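Local coordinates for conserved domain protein (Streptococcus pneumoniae, PDB 2I7R) that is of unknown function but belongs to the glyoxalase/bleomycin resistance protein/dioxygenase superfamily, whose members include metal-dependent enzymes and drug-binding proteins, at residues L23-L27 / V111-Y115. Numbering follows the deposited sequence.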
# COMPACT_ATOMS: atom_id res chain seq x y z
N LEU A 23 7.57 -12.77 4.53
CA LEU A 23 6.71 -11.78 5.18
C LEU A 23 6.21 -12.24 6.56
O LEU A 23 6.19 -11.45 7.49
CB LEU A 23 5.55 -11.41 4.25
CG LEU A 23 5.16 -9.94 4.07
CD1 LEU A 23 6.34 -8.94 4.14
CD2 LEU A 23 4.30 -9.73 2.79
N GLU A 24 5.88 -13.53 6.71
CA GLU A 24 5.54 -14.09 8.04
C GLU A 24 6.65 -13.96 9.10
O GLU A 24 6.36 -13.64 10.24
CB GLU A 24 5.09 -15.55 7.93
CG GLU A 24 3.97 -15.74 6.92
CD GLU A 24 3.46 -17.17 6.83
OE1 GLU A 24 4.27 -18.13 6.76
OE2 GLU A 24 2.22 -17.33 6.81
N HIS A 25 7.91 -14.22 8.72
CA HIS A 25 9.02 -14.04 9.66
C HIS A 25 9.19 -12.57 10.00
O HIS A 25 9.34 -12.20 11.17
CB HIS A 25 10.33 -14.62 9.12
CG HIS A 25 10.32 -16.10 8.98
ND1 HIS A 25 10.33 -16.73 7.76
CD2 HIS A 25 10.30 -17.08 9.91
CE1 HIS A 25 10.31 -18.04 7.93
NE2 HIS A 25 10.30 -18.28 9.23
N ILE A 26 9.13 -11.71 8.98
CA ILE A 26 9.28 -10.28 9.24
C ILE A 26 8.17 -9.72 10.13
O ILE A 26 8.44 -8.92 11.03
CB ILE A 26 9.36 -9.50 7.95
CG1 ILE A 26 10.70 -9.80 7.26
CG2 ILE A 26 9.16 -7.98 8.23
CD1 ILE A 26 10.70 -9.52 5.81
N LEU A 27 6.93 -10.12 9.89
CA LEU A 27 5.79 -9.59 10.59
C LEU A 27 5.55 -10.35 11.89
O LEU A 27 4.80 -9.89 12.77
CB LEU A 27 4.55 -9.69 9.71
CG LEU A 27 4.43 -8.77 8.49
CD1 LEU A 27 3.25 -9.21 7.63
CD2 LEU A 27 4.35 -7.28 8.94
N VAL A 111 9.72 -2.58 1.21
CA VAL A 111 10.38 -1.92 2.34
C VAL A 111 9.31 -1.68 3.41
O VAL A 111 8.20 -1.20 3.14
CB VAL A 111 11.04 -0.55 1.93
CG1 VAL A 111 11.59 0.21 3.17
CG2 VAL A 111 12.13 -0.71 0.78
N LEU A 112 9.64 -2.02 4.64
CA LEU A 112 8.66 -1.91 5.72
C LEU A 112 9.21 -0.95 6.76
O LEU A 112 10.43 -0.93 7.01
CB LEU A 112 8.34 -3.29 6.35
CG LEU A 112 7.46 -4.19 5.45
CD1 LEU A 112 8.28 -4.87 4.38
CD2 LEU A 112 6.69 -5.26 6.27
N ASP A 113 8.32 -0.17 7.34
CA ASP A 113 8.66 0.69 8.49
C ASP A 113 7.82 0.27 9.68
O ASP A 113 6.60 0.28 9.61
CB ASP A 113 8.42 2.16 8.13
CG ASP A 113 8.65 3.11 9.31
OD1 ASP A 113 9.49 2.81 10.16
OD2 ASP A 113 7.98 4.15 9.36
N PHE A 114 8.49 -0.16 10.75
CA PHE A 114 7.84 -0.35 12.04
C PHE A 114 8.06 0.94 12.86
O PHE A 114 9.20 1.28 13.18
CB PHE A 114 8.40 -1.58 12.75
CG PHE A 114 8.21 -2.87 11.97
CD1 PHE A 114 7.08 -3.65 12.16
CD2 PHE A 114 9.16 -3.29 11.04
CE1 PHE A 114 6.90 -4.85 11.45
CE2 PHE A 114 9.00 -4.49 10.32
CZ PHE A 114 7.87 -5.27 10.51
N TYR A 115 6.98 1.65 13.18
CA TYR A 115 7.10 2.97 13.79
C TYR A 115 6.10 3.20 14.94
O TYR A 115 5.13 2.48 15.08
CB TYR A 115 6.97 4.10 12.71
CG TYR A 115 5.52 4.42 12.32
CD1 TYR A 115 4.90 5.58 12.76
CD2 TYR A 115 4.79 3.53 11.54
CE1 TYR A 115 3.56 5.86 12.41
CE2 TYR A 115 3.50 3.80 11.17
CZ TYR A 115 2.88 4.96 11.61
OH TYR A 115 1.58 5.17 11.25
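Residues 23-27, the last turn of helix 16-27, run almost parallel to residues 111-115 of strand 111-116, the axes 19° apart and 11.5 Å from each other at closest approach, with Ile-26 level with Leu-112. The fold is that of the glyoxalase/bleomycin resistance superfamily, built from two βαβββ modules; here helix 16-27 packs on strand 111-116, an inner strand of the sheet formed by 65-70, 111-116, 100-105 and 88-94, so the contact joins sequence positions more than 80 residues apart. The side chains that meet are all apolar, and no hydrogen bond crosses between the segments. Leu-112 CD2 is the point on which three helix side chains converge: Leu-27 CD2 lies 4.1 Å from it, Ile-26 CG2 lies 4.2 Å from it, and Leu-23 contributes its CD1 methyl. The side chains of Leu-27 and Leu-112 cross at about a right angle, meeting methyl to methyl. Two residues along the strand, Phe-114 extends its ring to the same helical turn. Leu-27 CD2 approaches this ring obliquely, 4.3 Å from Phe-114 CE1, and thereby touches both strand side chains. Around these residues the core continues: Leu-23 and Leu-27 also rest on Phe-41 of strand 38-43, while Leu-27 and Leu-112 both touch Ile-69 of strand 65-70. The carbonyl oxygen of Ile-26, a buried residue, accepts a hydrogen bond from Arg-80 NH2, a polar partner beside the ring; it stands 3.7 Å from Phe-114 CZ. Ile-26 carries CG2 anti to its own backbone nitrogen and CG1 beside it (chi1 -70°), and this rotation directs the CG2 methyl at the strand. There it meets the Phe-114 ring edge-on, in the ring plane, with CG2 3.8 Å from CZ and 4.1 Å from CE2.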